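Local coordinates for carboxysome shell vertex protein CcmL (Nostoc sp., PDB 4N8X) that probably forms the pentameric vertices of the carboxysome, the polyhedral inclusion that sequesters RuBisCO, and is modelled to induce curvature when inserted into an otherwise flat hexagonal layer, at residues Q38-A50 with L67-V79. Residues are numbered along the deposited sequence; the frame is centred on the assembly and turned at random.
Sequences QKYEVAADNSVGA and LLGNEQRPVDAAV
Ala44 meets Ala78 in a single parallel beta bridge that joins the end of strand 39-44 to the start of strand 77-88, helping to close the small barrel of this CcmL/EutN subunit. Ala44 N donates to Ala77 O (2.9 Å), and Ala44 O accepts from Val79 N (2.9 Å) almost head-on. The segments 39-44 and 77-79 diverge at 65°, consistent with pairing limited to one bridge. This buried part is tight: Ala43 CB lies 3.9 Å from Ala77 CB, while Val79 pushes its two methyls toward Ala43 and Val48, its CG1 3.9 Å from Val48 CG1. Beyond the bridge the chain bends round Asp45, whose CG, anti to the backbone N (chi1 177°), lets OD1 accept from Val48 N, an Asx motif, and also from Gly49 N, and OD2 from Ala50 N. A water bound to Asp45 OD1 also reaches Ser47 N and Val79 O. On the looser side, where Asn46 and Arg73 are partly exposed, contact rests mainly on polar ends: Asn46 ND2 reaches Asn70 OD1 (2.7 Å) on an in-plane lone pair, the amides 70° apart, and Arg73 NH2 supplies a second bond (3.0 Å) to that oxygen. Were Asn70 an alanine, the shared acceptor would be gone, and the Asn46 amide and Arg73 guanidinium would probably be freer to turn. Backbone bonds with alanine and valine packing thus hold the bridge, whereas one doubly gripped amide oxygen joins the two loops.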
loop_
_atom_site.group_PDB
_atom_site.type_symbol
_atom_site.label_atom_id
_atom_site.label_comp_id
_atom_site.label_asym_id
_atom_site.label_seq_id
_atom_site.Cartn_x
_atom_site.Cartn_y
_atom_site.Cartn_z
ATOM N N GLN A 38 2.024 -0.064 -19.825
ATOM C CA GLN A 38 1.488 -1.424 -20.002
ATOM C C GLN A 38 1.187 -2.043 -18.634
ATOM O O GLN A 38 1.599 -3.162 -18.342
ATOM C CB GLN A 38 2.434 -2.309 -20.840
ATOM C CG GLN A 38 2.632 -1.797 -22.293
ATOM C CD GLN A 38 1.320 -1.758 -23.096
ATOM O OE1 GLN A 38 0.383 -2.492 -22.788
ATOM N NE2 GLN A 38 1.243 -0.882 -24.096
ATOM N N LYS A 39 0.475 -1.276 -17.810
ATOM C CA LYS A 39 0.055 -1.663 -16.485
ATOM C C LYS A 39 -1.426 -1.380 -16.411
ATOM O O LYS A 39 -1.875 -0.281 -16.782
ATOM C CB LYS A 39 0.754 -0.820 -15.424
ATOM C CG LYS A 39 2.248 -1.047 -15.322
ATOM C CD LYS A 39 2.815 -0.644 -13.959
ATOM C CE LYS A 39 4.346 -0.429 -14.034
ATOM N NZ LYS A 39 5.034 -0.559 -12.709
ATOM N N TYR A 40 -2.182 -2.351 -15.891
ATOM C CA TYR A 40 -3.635 -2.263 -15.859
ATOM C C TYR A 40 -4.158 -2.600 -14.457
ATOM O O TYR A 40 -3.465 -3.213 -13.664
ATOM C CB TYR A 40 -4.244 -3.258 -16.843
ATOM C CG TYR A 40 -4.052 -2.900 -18.312
ATOM C CD1 TYR A 40 -2.802 -3.010 -18.915
ATOM C CD2 TYR A 40 -5.136 -2.474 -19.107
ATOM C CE1 TYR A 40 -2.618 -2.703 -20.270
ATOM C CE2 TYR A 40 -4.946 -2.158 -20.475
ATOM C CZ TYR A 40 -3.684 -2.274 -21.034
ATOM O OH TYR A 40 -3.457 -1.983 -22.370
ATOM N N GLU A 41 -5.383 -2.213 -14.175
ATOM C CA GLU A 41 -6.032 -2.625 -12.941
ATOM C C GLU A 41 -7.517 -2.621 -13.142
ATOM O O GLU A 41 -7.993 -2.101 -14.149
ATOM C CB GLU A 41 -5.626 -1.754 -11.760
ATOM C CG GLU A 41 -6.114 -0.329 -11.749
ATOM C CD GLU A 41 -5.405 0.469 -10.633
ATOM O OE1 GLU A 41 -4.180 0.312 -10.475
ATOM O OE2 GLU A 41 -6.066 1.218 -9.892
ATOM N N VAL A 42 -8.241 -3.211 -12.188
ATOM C CA VAL A 42 -9.696 -3.253 -12.242
ATOM C C VAL A 42 -10.206 -2.418 -11.103
ATOM O O VAL A 42 -9.771 -2.620 -9.966
ATOM C CB VAL A 42 -10.191 -4.699 -12.100
ATOM C CG1 VAL A 42 -11.734 -4.782 -12.239
ATOM C CG2 VAL A 42 -9.498 -5.570 -13.140
ATOM N N ALA A 43 -11.117 -1.480 -11.402
ATOM C CA ALA A 43 -11.705 -0.615 -10.373
ATOM C C ALA A 43 -13.233 -0.658 -10.440
ATOM O O ALA A 43 -13.805 -0.813 -11.515
ATOM C CB ALA A 43 -11.218 0.856 -10.551
ATOM N N ALA A 44 -13.881 -0.443 -9.302
ATOM C CA ALA A 44 -15.329 -0.352 -9.252
ATOM C C ALA A 44 -15.738 1.019 -9.781
ATOM O O ALA A 44 -15.055 2.029 -9.560
ATOM C CB ALA A 44 -15.819 -0.539 -7.809
ATOM N N ASP A 45 -16.852 1.075 -10.495
ATOM C CA ASP A 45 -17.347 2.377 -10.934
ATOM C C ASP A 45 -18.845 2.410 -10.730
ATOM O O ASP A 45 -19.611 2.334 -11.661
ATOM C CB ASP A 45 -16.996 2.631 -12.393
ATOM C CG ASP A 45 -17.568 3.979 -12.933
ATOM O OD1 ASP A 45 -18.077 4.807 -12.139
ATOM O OD2 ASP A 45 -17.506 4.228 -14.173
ATOM N N ASN A 46 -19.276 2.500 -9.494
ATOM C CA ASN A 46 -20.709 2.496 -9.257
ATOM C C ASN A 46 -21.253 3.896 -9.010
ATOM O O ASN A 46 -22.442 4.073 -8.816
ATOM C CB ASN A 46 -21.079 1.524 -8.130
ATOM C CG ASN A 46 -20.309 1.783 -6.843
ATOM O OD1 ASN A 46 -20.243 2.915 -6.348
ATOM N ND2 ASN A 46 -19.713 0.730 -6.298
ATOM N N SER A 47 -20.380 4.901 -9.079
ATOM C CA SER A 47 -20.761 6.250 -8.647
ATOM C C SER A 47 -20.504 7.297 -9.732
ATOM O O SER A 47 -21.097 8.351 -9.746
ATOM C CB SER A 47 -19.949 6.603 -7.378
ATOM O OG SER A 47 -19.645 7.983 -7.298
ATOM N N VAL A 48 -19.574 7.030 -10.627
ATOM C CA VAL A 48 -19.157 8.085 -11.541
ATOM C C VAL A 48 -19.695 7.864 -12.963
ATOM O O VAL A 48 -20.235 8.754 -13.587
ATOM C CB VAL A 48 -17.619 8.212 -11.522
ATOM C CG1 VAL A 48 -17.127 8.990 -12.735
ATOM C CG2 VAL A 48 -17.160 8.874 -10.205
ATOM N N GLY A 49 -19.544 6.659 -13.481
ATOM C CA GLY A 49 -20.132 6.373 -14.775
ATOM C C GLY A 49 -19.291 6.818 -15.961
ATOM O O GLY A 49 -19.795 7.484 -16.879
ATOM N N ALA A 50 -18.028 6.396 -15.979
ATOM C CA ALA A 50 -17.086 6.747 -17.043
ATOM C C ALA A 50 -17.310 5.880 -18.284
ATOM O O ALA A 50 -17.826 4.746 -18.187
ATOM C CB ALA A 50 -15.635 6.627 -16.553
ATOM N N LEU A 67 -17.066 5.624 -1.120
ATOM C CA LEU A 67 -18.181 5.856 -2.042
ATOM C C LEU A 67 -19.396 5.193 -1.427
ATOM O O LEU A 67 -19.254 4.169 -0.753
ATOM C CB LEU A 67 -17.906 5.235 -3.419
ATOM C CG LEU A 67 -16.647 5.629 -4.198
ATOM C CD1 LEU A 67 -16.725 5.108 -5.630
ATOM C CD2 LEU A 67 -16.493 7.125 -4.193
ATOM N N LEU A 68 -20.585 5.766 -1.626
ATOM C CA LEU A 68 -21.784 5.217 -0.978
ATOM C C LEU A 68 -22.095 3.792 -1.433
ATOM O O LEU A 68 -22.061 3.463 -2.634
ATOM C CB LEU A 68 -23.011 6.159 -1.089
ATOM C CG LEU A 68 -24.185 6.061 -2.077
ATOM C CD1 LEU A 68 -24.983 4.771 -2.008
ATOM C CD2 LEU A 68 -25.131 7.216 -1.802
ATOM N N GLY A 69 -22.388 2.939 -0.466
ATOM C CA GLY A 69 -22.653 1.541 -0.753
ATOM C C GLY A 69 -21.413 0.660 -0.697
ATOM O O GLY A 69 -21.541 -0.551 -0.499
ATOM N N ASN A 70 -20.226 1.254 -0.854
ATOM C CA ASN A 70 -18.976 0.479 -0.917
ATOM C C ASN A 70 -18.383 0.102 0.451
ATOM O O ASN A 70 -17.385 -0.627 0.508
ATOM C CB ASN A 70 -17.894 1.238 -1.714
ATOM C CG ASN A 70 -18.097 1.175 -3.227
ATOM O OD1 ASN A 70 -19.040 0.558 -3.717
ATOM N ND2 ASN A 70 -17.216 1.832 -3.962
ATOM N N GLU A 71 -18.991 0.582 1.543
ATOM C CA GLU A 71 -18.345 0.584 2.858
ATOM C C GLU A 71 -17.895 -0.778 3.331
ATOM O O GLU A 71 -16.829 -0.929 3.950
ATOM C CB GLU A 71 -19.271 1.182 3.928
ATOM C CG GLU A 71 -19.969 2.459 3.488
ATOM C CD GLU A 71 -21.142 2.192 2.579
ATOM O OE1 GLU A 71 -22.004 1.383 2.944
ATOM O OE2 GLU A 71 -21.186 2.778 1.488
ATOM N N GLN A 72 -18.749 -1.763 3.091
ATOM C CA GLN A 72 -18.486 -3.121 3.496
ATOM C C GLN A 72 -18.395 -4.016 2.262
ATOM O O GLN A 72 -18.677 -5.199 2.325
ATOM C CB GLN A 72 -19.568 -3.568 4.481
ATOM C CG GLN A 72 -19.620 -2.642 5.695
ATOM C CD GLN A 72 -20.831 -2.852 6.565
ATOM O OE1 GLN A 72 -21.767 -3.566 6.199
ATOM N NE2 GLN A 72 -20.827 -2.222 7.734
ATOM N N ARG A 73 -17.982 -3.428 1.142
ATOM C CA ARG A 73 -17.688 -4.181 -0.066
ATOM C C ARG A 73 -16.168 -4.348 -0.207
ATOM O O ARG A 73 -15.408 -3.498 0.256
ATOM C CB ARG A 73 -18.218 -3.454 -1.318
ATOM C CG ARG A 73 -19.762 -3.264 -1.349
ATOM C CD ARG A 73 -20.153 -2.714 -2.736
ATOM N NE ARG A 73 -21.581 -2.859 -3.020
ATOM C CZ ARG A 73 -22.314 -1.912 -3.590
ATOM N NH1 ARG A 73 -23.613 -2.114 -3.810
ATOM N NH2 ARG A 73 -21.755 -0.749 -3.907
ATOM N N PRO A 74 -15.727 -5.441 -0.841
ATOM C CA PRO A 74 -14.266 -5.674 -0.934
ATOM C C PRO A 74 -13.681 -5.092 -2.182
ATOM O O PRO A 74 -13.228 -5.806 -3.086
ATOM C CB PRO A 74 -14.148 -7.209 -0.946
ATOM C CG PRO A 74 -15.482 -7.697 -1.505
ATOM C CD PRO A 74 -16.515 -6.673 -1.040
ATOM N N VAL A 75 -13.634 -3.765 -2.210
ATOM C CA VAL A 75 -13.111 -3.045 -3.347
ATOM C C VAL A 75 -11.938 -2.225 -2.831
ATOM O O VAL A 75 -12.007 -1.610 -1.759
ATOM C CB VAL A 75 -14.179 -2.152 -3.965
ATOM C CG1 VAL A 75 -15.354 -3.009 -4.419
ATOM C CG2 VAL A 75 -14.676 -1.170 -2.941
ATOM N N ASP A 76 -10.841 -2.252 -3.576
ATOM C CA ASP A 76 -9.662 -1.535 -3.135
ATOM C C ASP A 76 -9.257 -0.559 -4.203
ATOM O O ASP A 76 -8.157 -0.013 -4.141
ATOM C CB ASP A 76 -8.513 -2.512 -2.849
ATOM C CG ASP A 76 -8.195 -3.413 -4.047
ATOM O OD1 ASP A 76 -8.804 -3.206 -5.123
ATOM O OD2 ASP A 76 -7.328 -4.315 -3.901
ATOM N N ALA A 77 -10.137 -0.367 -5.200
ATOM C CA ALA A 77 -9.915 0.592 -6.299
ATOM C C ALA A 77 -11.250 1.010 -6.867
ATOM O O ALA A 77 -12.117 0.151 -7.113
ATOM C CB ALA A 77 -8.989 0.005 -7.434
ATOM N N ALA A 78 -11.447 2.328 -6.946
ATOM C CA ALA A 78 -12.697 2.922 -7.399
ATOM C C ALA A 78 -12.425 4.118 -8.325
ATOM O O ALA A 78 -11.481 4.895 -8.106
ATOM C CB ALA A 78 -13.601 3.331 -6.169
ATOM N N VAL A 79 -13.275 4.268 -9.336
ATOM C CA VAL A 79 -13.279 5.464 -10.156
ATOM C C VAL A 79 -13.932 6.606 -9.379
ATOM O O VAL A 79 -15.015 6.452 -8.851
ATOM C CB VAL A 79 -13.973 5.190 -11.501
ATOM C CG1 VAL A 79 -14.192 6.486 -12.283
ATOM C CG2 VAL A 79 -13.145 4.187 -12.311
HETATM O O HOH W 1 -17.599 5.194 -9.151
#